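Local coordinates for MOSUB1, transcription cofactor (Magnaporthe oryzae, PDB 4AGH), which binds single-stranded DNA and probably acts as a transcriptional coactivator in the nucleus, at residues Gln40-Ala43 / Glu44-Phe48; Leu89-Asp92 / Gln93-Phe97; Lys99-Pro102 / Ala103-Glu107. One frame throughout, in Å; residues are numbered along the deposited sequence.

Contact 1: residues Gln40-Ala43 / Glu44-Phe48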
ATOM      1  N   GLN A  40      -7.210  12.675   9.398  1.00 31.45           N
ATOM      2  CA  GLN A  40      -8.630  12.943   9.617  1.00 32.80           C
ATOM      3  C   GLN A  40      -9.298  11.716  10.233  1.00 27.31           C
ATOM      4  O   GLN A  40      -8.675  10.672  10.370  1.00 30.09           O
ATOM      5  CB  GLN A  40      -9.323  13.287   8.296  1.00 43.65           C
ATOM      6  CG  GLN A  40      -8.682  14.417   7.495  1.00 50.30           C
ATOM      7  CD  GLN A  40      -9.374  14.644   6.158  1.00 52.53           C
ATOM      8  OE1 GLN A  40     -10.547  15.024   6.111  1.00 58.09           O
ATOM      9  NE2 GLN A  40      -8.654  14.399   5.063  1.00 39.11           N
ATOM     10  N   VAL A  41     -10.567  11.850  10.602  1.00 32.41           N
ATOM     11  CA  VAL A  41     -11.330  10.732  11.144  1.00 26.90           C
ATOM     12  C   VAL A  41     -12.489  10.421  10.203  1.00 27.78           C
ATOM     13  O   VAL A  41     -13.282  11.306   9.877  1.00 30.61           O
ATOM     14  CB  VAL A  41     -11.869  11.048  12.558  1.00 35.12           C
ATOM     15  CG1 VAL A  41     -12.833   9.963  13.023  1.00 34.48           C
ATOM     16  CG2 VAL A  41     -10.716  11.209  13.544  1.00 39.36           C
ATOM     17  N   ASP A  42     -12.595   9.175   9.756  1.00 28.24           N
ATOM     18  CA  ASP A  42     -13.606   8.844   8.749  1.00 28.80           C
ATOM     19  C   ASP A  42     -14.972   8.561   9.372  1.00 31.08           C
ATOM     20  O   ASP A  42     -15.157   8.724  10.579  1.00 28.67           O
ATOM     21  CB  ASP A  42     -13.145   7.689   7.854  1.00 26.84           C
ATOM     22  CG  ASP A  42     -12.926   6.396   8.619  1.00 24.05           C
ATOM     23  OD1 ASP A  42     -13.523   6.224   9.695  1.00 26.91           O
ATOM     24  OD2 ASP A  42     -12.172   5.535   8.123  1.00 27.50           O
ATOM     25  N   ALA A  43     -15.934   8.153   8.548  1.00 30.80           N
ATOM     26  CA  ALA A  43     -17.303   7.946   9.024  1.00 37.56           C
ATOM     27  C   ALA A  43     -17.403   6.814  10.044  1.00 33.33           C
ATOM     28  O   ALA A  43     -18.373   6.736  10.786  1.00 36.54           O
ATOM     29  CB  ALA A  43     -18.249   7.694   7.845  1.00 40.12           C
ATOM     30  N   GLU A  44     -16.404   5.935  10.071  1.00 31.11           N
ATOM     31  CA  GLU A  44     -16.400   4.818  11.009  1.00 32.16           C
ATOM     32  C   GLU A  44     -15.646   5.131  12.296  1.00 30.93           C
ATOM     33  O   GLU A  44     -15.586   4.297  13.201  1.00 30.34           O
ATOM     34  CB  GLU A  44     -15.823   3.555  10.368  1.00 30.63           C
ATOM     35  CG  GLU A  44     -16.772   2.836   9.429  1.00 50.27           C
ATOM     36  CD  GLU A  44     -16.746   3.407   8.026  1.00 66.65           C
ATOM     37  OE1 GLU A  44     -15.634   3.681   7.517  1.00 61.81           O
ATOM     38  OE2 GLU A  44     -17.832   3.576   7.426  1.00 74.39           O
ATOM     39  N   GLY A  45     -15.073   6.326  12.370  1.00 25.72           N
ATOM     40  CA  GLY A  45     -14.340   6.733  13.555  1.00 23.73           C
ATOM     41  C   GLY A  45     -12.915   6.215  13.570  1.00 22.55           C
ATOM     42  O   GLY A  45     -12.347   6.009  14.638  1.00 22.75           O
ATOM     43  N   ASN A  46     -12.344   6.008  12.379  1.00 20.87           N
ATOM     44  CA  ASN A  46     -10.963   5.579  12.222  1.00 21.77           C
ATOM     45  C   ASN A  46     -10.123   6.667  11.552  1.00 20.85           C
ATOM     46  O   ASN A  46     -10.607   7.382  10.672  1.00 21.95           O
ATOM     47  CB  ASN A  46     -10.881   4.305  11.373  1.00 22.29           C
ATOM     48  CG  ASN A  46     -11.613   3.142  12.003  1.00 24.08           C
ATOM     49  OD1 ASN A  46     -11.504   2.910  13.202  1.00 22.45           O
ATOM     50  ND2 ASN A  46     -12.371   2.405  11.193  1.00 27.67           N
ATOM     51  N   PRO A  47      -8.850   6.776  11.949  1.00 17.95           N
ATOM     52  CA  PRO A  47      -7.961   7.785  11.364  1.00 20.70           C
ATOM     53  C   PRO A  47      -7.586   7.440   9.922  1.00 23.61           C
ATOM     54  O   PRO A  47      -7.402   6.265   9.592  1.00 22.07           O
ATOM     55  CB  PRO A  47      -6.720   7.723  12.268  1.00 20.15           C
ATOM     56  CG  PRO A  47      -6.688   6.322  12.752  1.00 23.69           C
ATOM     57  CD  PRO A  47      -8.148   5.905  12.909  1.00 20.78           C
ATOM     58  N   PHE A  48      -7.480   8.459   9.076  1.00 19.62           N
ATOM     59  CA  PHE A  48      -7.037   8.241   7.698  1.00 17.87           C
ATOM     60  C   PHE A  48      -6.299   9.433   7.114  1.00 17.99           C
ATOM     61  O   PHE A  48      -6.411  10.560   7.606  1.00 21.26           O
ATOM     62  CB  PHE A  48      -8.215   7.852   6.795  1.00 17.32           C
ATOM     63  CG  PHE A  48      -9.103   9.008   6.407  1.00 22.18           C
ATOM     64  CD1 PHE A  48     -10.121   9.432   7.246  1.00 24.40           C
ATOM     65  CD2 PHE A  48      -8.932   9.653   5.188  1.00 22.63           C
ATOM     66  CE1 PHE A  48     -10.949  10.485   6.878  1.00 30.16           C
ATOM     67  CE2 PHE A  48      -9.758  10.709   4.814  1.00 23.51           C
ATOM     68  CZ  PHE A  48     -10.767  11.126   5.659  1.00 27.80           C
TER
HETATM   69  O   HOH W   1      -9.473   4.833   8.270  1.00 20.79           O
HETATM   70  O   HOH W   2     -12.806   2.967   8.258  1.00 27.51           O
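Asp42 reaches across the tight end of a β hairpin to Glu44 and Asn46, and each part of its side chain has a separate task. CB touches the rim of the Phe48 ring, 3.5 Å from its CD1. With chi1 at 62°, CG stands between the backbone N and the carbonyl carbon, which turns the carboxylate in over the turn. There OD1 accepts two backbone N-H groups from opposite faces of the carboxylate plane: Glu44 N at 2.9 Å, a bent bond (133°), and Asn46 N, also at 2.9 Å but much straighter (164°). OD2 accepts a hydrogen bond from each of two waters, one passing on to Pro47 O, the other joining Glu44 OE1 and Asn46 ND2. The second water probably eases the closeness of the two carboxylates. The Asp42 side chain thus fastens a type I turn, Asp42 to Gly45, in which Gly45 N donates to Asp42 O (3.0 Å). Behind the turn, Gln40 and Phe48 form an antiparallel hydrogen-bonded pair, and Gln40 CB lies over a face of the Phe48 ring, 3.5 Å from CE1, while Asp42 N meets its edge. The Gln40 amide is held by Glu50. Strand 47-50 continues the hairpin into the sheet beside strand 55-62, where Arg56 makes a cation-pi contact with Phe48, and Pro47 packs on Arg111 of the second subunit.

Contact 2: residues Leu89-Asp92 / Gln93-Phe97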
ATOM      1  N   LEU A  89      -3.545  -4.287   5.017  1.00 17.74           N
ATOM      2  CA  LEU A  89      -2.309  -4.928   5.440  1.00 17.45           C
ATOM      3  C   LEU A  89      -2.296  -5.163   6.944  1.00 16.26           C
ATOM      4  O   LEU A  89      -2.738  -4.316   7.714  1.00 19.08           O
ATOM      5  CB  LEU A  89      -1.106  -4.043   5.083  1.00 17.02           C
ATOM      6  CG  LEU A  89      -0.949  -3.705   3.605  1.00 15.96           C
ATOM      7  CD1 LEU A  89       0.277  -2.813   3.429  1.00 21.59           C
ATOM      8  CD2 LEU A  89      -0.835  -4.980   2.777  1.00 14.82           C
ATOM      9  N   THR A  90      -1.771  -6.311   7.359  1.00 17.75           N
ATOM     10  CA  THR A  90      -1.451  -6.513   8.763  1.00 16.73           C
ATOM     11  C   THR A  90      -0.255  -5.638   9.106  1.00 16.11           C
ATOM     12  O   THR A  90       0.432  -5.117   8.216  1.00 17.74           O
ATOM     13  CB  THR A  90      -1.060  -7.978   9.043  1.00 23.44           C
ATOM     14  OG1 THR A  90       0.164  -8.274   8.367  1.00 19.72           O
ATOM     15  CG2 THR A  90      -2.149  -8.935   8.553  1.00 24.38           C
ATOM     16  N   VAL A  91       0.010  -5.487  10.399  1.00 17.92           N
ATOM     17  CA  VAL A  91       1.126  -4.663  10.817  1.00 20.09           C
ATOM     18  C   VAL A  91       2.435  -5.259  10.313  1.00 20.24           C
ATOM     19  O   VAL A  91       3.311  -4.529   9.861  1.00 21.16           O
ATOM     20  CB  VAL A  91       1.129  -4.488  12.341  1.00 23.92           C
ATOM     21  CG1 VAL A  91       2.409  -3.808  12.814  1.00 25.27           C
ATOM     22  CG2 VAL A  91      -0.107  -3.685  12.755  1.00 24.05           C
ATOM     23  N   ASP A  92       2.566  -6.584  10.387  1.00 21.86           N
ATOM     24  CA  ASP A  92       3.790  -7.246   9.920  1.00 23.49           C
ATOM     25  C   ASP A  92       3.994  -7.061   8.419  1.00 20.22           C
ATOM     26  O   ASP A  92       5.124  -6.915   7.944  1.00 21.25           O
ATOM     27  CB  ASP A  92       3.774  -8.739  10.261  1.00 26.84           C
ATOM     28  CG  ASP A  92       4.005  -9.012  11.739  1.00 38.45           C
ATOM     29  OD1 ASP A  92       4.412  -8.088  12.472  1.00 38.29           O
ATOM     30  OD2 ASP A  92       3.787 -10.170  12.164  1.00 38.48           O
ATOM     31  N   GLN A  93       2.904  -7.077   7.660  1.00 20.07           N
ATOM     32  CA  GLN A  93       2.999  -6.841   6.217  1.00 18.31           C
ATOM     33  C   GLN A  93       3.395  -5.399   5.962  1.00 20.05           C
ATOM     34  O   GLN A  93       4.209  -5.107   5.085  1.00 18.46           O
ATOM     35  CB  GLN A  93       1.667  -7.157   5.524  1.00 17.64           C
ATOM     36  CG  GLN A  93       1.384  -8.651   5.450  1.00 19.00           C
ATOM     37  CD  GLN A  93      -0.088  -8.954   5.264  1.00 18.83           C
ATOM     38  OE1 GLN A  93      -0.886  -8.057   5.004  1.00 18.22           O
ATOM     39  NE2 GLN A  93      -0.454 -10.229   5.397  1.00 20.30           N
ATOM     40  N   TYR A  94       2.828  -4.493   6.752  1.00 18.39           N
ATOM     41  CA  TYR A  94       3.146  -3.078   6.610  1.00 17.53           C
ATOM     42  C   TYR A  94       4.618  -2.812   6.945  1.00 18.77           C
ATOM     43  O   TYR A  94       5.302  -2.090   6.207  1.00 19.71           O
ATOM     44  CB  TYR A  94       2.224  -2.226   7.480  1.00 17.67           C
ATOM     45  CG  TYR A  94       2.592  -0.763   7.534  1.00 18.25           C
ATOM     46  CD1 TYR A  94       2.319   0.083   6.465  1.00 19.16           C
ATOM     47  CD2 TYR A  94       3.193  -0.224   8.661  1.00 17.83           C
ATOM     48  CE1 TYR A  94       2.651   1.420   6.512  1.00 17.51           C
ATOM     49  CE2 TYR A  94       3.525   1.119   8.722  1.00 19.42           C
ATOM     50  CZ  TYR A  94       3.251   1.936   7.648  1.00 18.82           C
ATOM     51  OH  TYR A  94       3.582   3.269   7.706  1.00 21.83           O
ATOM     52  N   THR A  95       5.120  -3.408   8.024  1.00 19.57           N
ATOM     53  CA  THR A  95       6.531  -3.212   8.369  1.00 21.18           C
ATOM     54  C   THR A  95       7.479  -3.838   7.331  1.00 25.24           C
ATOM     55  O   THR A  95       8.557  -3.304   7.066  1.00 22.22           O
ATOM     56  CB  THR A  95       6.862  -3.686   9.800  1.00 28.77           C
ATOM     57  OG1 THR A  95       6.637  -5.097   9.918  1.00 31.22           O
ATOM     58  CG2 THR A  95       5.979  -2.950  10.807  1.00 24.95           C
ATOM     59  N   ALA A  96       7.077  -4.960   6.739  1.00 23.13           N
ATOM     60  CA  ALA A  96       7.860  -5.554   5.649  1.00 22.44           C
ATOM     61  C   ALA A  96       7.869  -4.637   4.433  1.00 22.51           C
ATOM     62  O   ALA A  96       8.877  -4.510   3.740  1.00 24.06           O
ATOM     63  CB  ALA A  96       7.313  -6.928   5.277  1.00 24.20           C
ATOM     64  N   PHE A  97       6.731  -4.003   4.164  1.00 19.16           N
ATOM     65  CA  PHE A  97       6.654  -2.985   3.127  1.00 19.06           C
ATOM     66  C   PHE A  97       7.614  -1.832   3.439  1.00 20.07           C
ATOM     67  O   PHE A  97       8.373  -1.393   2.576  1.00 18.69           O
ATOM     68  CB  PHE A  97       5.215  -2.490   2.983  1.00 18.91           C
ATOM     69  CG  PHE A  97       5.064  -1.307   2.077  1.00 23.03           C
ATOM     70  CD1 PHE A  97       5.355  -1.404   0.728  1.00 24.38           C
ATOM     71  CD2 PHE A  97       4.648  -0.089   2.580  1.00 40.20           C
ATOM     72  CE1 PHE A  97       5.201  -0.314  -0.111  1.00 23.90           C
ATOM     73  CE2 PHE A  97       4.517   1.001   1.749  1.00 39.22           C
ATOM     74  CZ  PHE A  97       4.786   0.884   0.397  1.00 36.17           C
TER
HETATM   75  O   HOH W   3       5.850  -5.754  12.545  1.00 32.68           O
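Two torsions bring Thr90 and Gln93 together: chi1 of 66° sets Thr90 OG1 between its own N and carbonyl carbon, facing the start of the helix, and chi1 of -72° at Gln93 puts CG beside its backbone N, from where the extended chain runs back to Thr90. OG1 accepts from Gln93 N at 3.1 Å. In return Thr90 N donates to Gln93 OE1, also at 3.1 Å, coming from above the amide plane. Gln93 CG and CD pass close alongside OG1, the former at 3.2 Å, and Leu89 lies against OE1 from the strand side, its CA nearest at 3.5 Å. This reciprocal pair is a capping box, with Thr90 as N-cap of helix 91-110 where strand 86-90 gives way to it; it occupies one of the N-H groups that the first turn of a helix leaves without a backbone acceptor. OE1 has a second donor in Arg55 of the second subunit, so one oxygen serves both the cap and the dimer. Regular helical bonding starts at once, with Tyr94 N to Thr90 O (2.9 Å) and Thr95 N to Val91 O (2.8 Å). Thr95 CG2 comes within 3.2 Å of Val91 O, and a water links Thr95 OG1 to Asp92 OD1, to which it donates at 2.7 Å. On the buried flank Tyr94 turns its ring away from the cap, and its OH is hydrogen-bonded to Asn105 OD1 of the second subunit; Phe97 there meets Phe97 of the partner chain.

Contact 3: residues Lys99-Pro102 / Ala103-Glu107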
ATOM      1  N   LYS A  99      10.350  -1.934   5.011  1.00 21.18           N
ATOM      2  CA  LYS A  99      11.727  -2.379   4.829  1.00 25.27           C
ATOM      3  C   LYS A  99      12.092  -2.427   3.348  1.00 23.14           C
ATOM      4  O   LYS A  99      13.261  -2.266   2.984  1.00 25.92           O
ATOM      5  CB  LYS A  99      11.948  -3.749   5.470  1.00 31.23           C
ATOM      6  CG  LYS A  99      11.763  -3.771   6.982  1.00 46.87           C
ATOM      7  CD  LYS A  99      12.370  -5.029   7.599  1.00 63.61           C
ATOM      8  CE  LYS A  99      11.903  -5.231   9.039  1.00 70.62           C
ATOM      9  NZ  LYS A  99      10.466  -5.629   9.119  1.00 74.03           N
ATOM     10  N   ALA A 100      11.087  -2.631   2.497  1.00 21.09           N
ATOM     11  CA  ALA A 100      11.298  -2.680   1.044  1.00 25.52           C
ATOM     12  C   ALA A 100      11.326  -1.300   0.375  1.00 20.03           C
ATOM     13  O   ALA A 100      11.783  -1.168  -0.756  1.00 21.42           O
ATOM     14  CB  ALA A 100      10.220  -3.536   0.382  1.00 23.48           C
ATOM     15  N   ILE A 101      10.827  -0.283   1.064  1.00 20.15           N
ATOM     16  CA  ILE A 101      10.695   1.050   0.480  1.00 18.34           C
ATOM     17  C   ILE A 101      12.008   1.639  -0.092  1.00 20.66           C
ATOM     18  O   ILE A 101      12.004   2.208  -1.178  1.00 21.67           O
ATOM     19  CB  ILE A 101       9.999   2.022   1.457  1.00 21.45           C
ATOM     20  CG1 ILE A 101       8.483   1.770   1.446  1.00 23.57           C
ATOM     21  CG2 ILE A 101      10.294   3.460   1.090  1.00 23.69           C
ATOM     22  CD1 ILE A 101       7.723   2.600   2.469  1.00 26.56           C
ATOM     23  N   PRO A 102      13.130   1.501   0.626  1.00 21.40           N
ATOM     24  CA  PRO A 102      14.354   2.021  -0.005  1.00 21.55           C
ATOM     25  C   PRO A 102      14.641   1.394  -1.378  1.00 22.93           C
ATOM     26  O   PRO A 102      15.063   2.095  -2.300  1.00 23.78           O
ATOM     27  CB  PRO A 102      15.442   1.660   1.013  1.00 28.37           C
ATOM     28  CG  PRO A 102      14.716   1.709   2.337  1.00 31.07           C
ATOM     29  CD  PRO A 102      13.344   1.138   2.039  1.00 22.22           C
ATOM     30  N   ALA A 103      14.400   0.093  -1.520  1.00 23.24           N
ATOM     31  CA  ALA A 103      14.647  -0.585  -2.795  1.00 24.37           C
ATOM     32  C   ALA A 103      13.610  -0.193  -3.845  1.00 22.51           C
ATOM     33  O   ALA A 103      13.930  -0.047  -5.031  1.00 21.71           O
ATOM     34  CB  ALA A 103      14.667  -2.099  -2.604  1.00 27.43           C
ATOM     35  N   ILE A 104      12.365  -0.039  -3.411  1.00 18.23           N
ATOM     36  CA  ILE A 104      11.292   0.404  -4.297  1.00 18.90           C
ATOM     37  C   ILE A 104      11.605   1.804  -4.798  1.00 21.41           C
ATOM     38  O   ILE A 104      11.491   2.089  -5.994  1.00 19.21           O
ATOM     39  CB  ILE A 104       9.947   0.446  -3.555  1.00 19.76           C
ATOM     40  CG1 ILE A 104       9.504  -0.976  -3.214  1.00 17.74           C
ATOM     41  CG2 ILE A 104       8.890   1.165  -4.403  1.00 19.64           C
ATOM     42  CD1 ILE A 104       8.404  -1.014  -2.150  1.00 18.12           C
ATOM     43  N   ASN A 105      12.015   2.672  -3.877  1.00 21.72           N
ATOM     44  CA  ASN A 105      12.387   4.040  -4.231  1.00 20.96           C
ATOM     45  C   ASN A 105      13.538   4.073  -5.233  1.00 19.46           C
ATOM     46  O   ASN A 105      13.517   4.867  -6.171  1.00 20.39           O
ATOM     47  CB  ASN A 105      12.764   4.869  -2.993  1.00 19.99           C
ATOM     48  CG  ASN A 105      11.579   5.165  -2.097  1.00 21.09           C
ATOM     49  OD1 ASN A 105      10.434   4.862  -2.438  1.00 21.20           O
ATOM     50  ND2 ASN A 105      11.849   5.768  -0.944  1.00 26.19           N
ATOM     51  N   ALA A 106      14.538   3.220  -5.030  1.00 19.04           N
ATOM     52  CA  ALA A 106      15.696   3.204  -5.930  1.00 22.57           C
ATOM     53  C   ALA A 106      15.268   2.792  -7.334  1.00 23.78           C
ATOM     54  O   ALA A 106      15.757   3.326  -8.334  1.00 21.94           O
ATOM     55  CB  ALA A 106      16.781   2.275  -5.411  1.00 24.06           C
ATOM     56  N   GLU A 107      14.363   1.822  -7.412  1.00 17.23           N
ATOM     57  CA  GLU A 107      13.851   1.382  -8.705  1.00 18.63           C
ATOM     58  C   GLU A 107      13.091   2.522  -9.391  1.00 19.45           C
ATOM     59  O   GLU A 107      13.246   2.752 -10.592  1.00 19.24           O
ATOM     60  CB  GLU A 107      12.926   0.171  -8.536  1.00 18.33           C
ATOM     61  CG  GLU A 107      12.246  -0.253  -9.840  1.00 22.97           C
ATOM     62  CD  GLU A 107      13.171  -0.982 -10.812  1.00 28.86           C
ATOM     63  OE1 GLU A 107      14.164  -1.601 -10.377  1.00 34.21           O
ATOM     64  OE2 GLU A 107      12.896  -0.940 -12.025  1.00 28.58           O
TER
HETATM   65  O   HOH W   4      14.780  -2.000   0.679  1.00 26.72           O
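The middle of helix 91-110, kinked at Pro102, brings Ile101 against Asn105 and Ala100 against Ile104, one turn apart. Asn105 CG, beside its own backbone N, lies 3.1 Å from Ile101 O, and the amide runs on past that oxygen to ND2, which touches Ile101 CG2 at 3.4 Å. The methyl is there because CG2 stands anti to the Ile101 N and beside the carbonyl carbon, on the side of the next turn. Ile104 behaves similarly toward Ala100: its CG1 skirts Ala100 O at 3.4 Å, and CD1 goes on to meet Ala100 CB at 4.0 Å. Backbone bonds keep these turns in step, Ile104 N to Ala100 O and Asn105 N to Ile101 O (2.7 Å, 168°). Pro102, with no N-H to give to the preceding turn, produces the kink, yet its carbonyl still accepts from Ala106 N. Beside the kink a water donates to Lys99 O at 2.8 Å and accepts from Ala103 N at 3.1 Å, bridging where the helix bends. In the PC4-type dimer this face of the helix meets the second subunit: Ile101 packs on its Ile101 and Ile104 on its Tyr94, which is also the partner of the Asn105 amide. On another side, Ala103 leans on Trp49 of the second subunit, and Glu107 is in a salt bridge with Arg111 of its own chain.

How the contacts relate
Followed from the N terminus, the three contacts come in series, none enclosing or crossing another. Contact 1 closes the short hairpin of strands 40-41 and 47-50 at one margin of the curved antiparallel sheet. The chain then runs through the remaining strands to contact 2, where strand 86-90 leaves that same sheet and the helix begins, about 20 Å away between centres. Contact 3 follows further along helix 91-110, its centre about 15 Å from that of contact 2, and joins it through Phe97 CE1 and Ile104 CD1, 3.9 Å apart. Contacts 1 and 3 lie on opposite sides of the chain's centre, and both helical contacts face the second subunit.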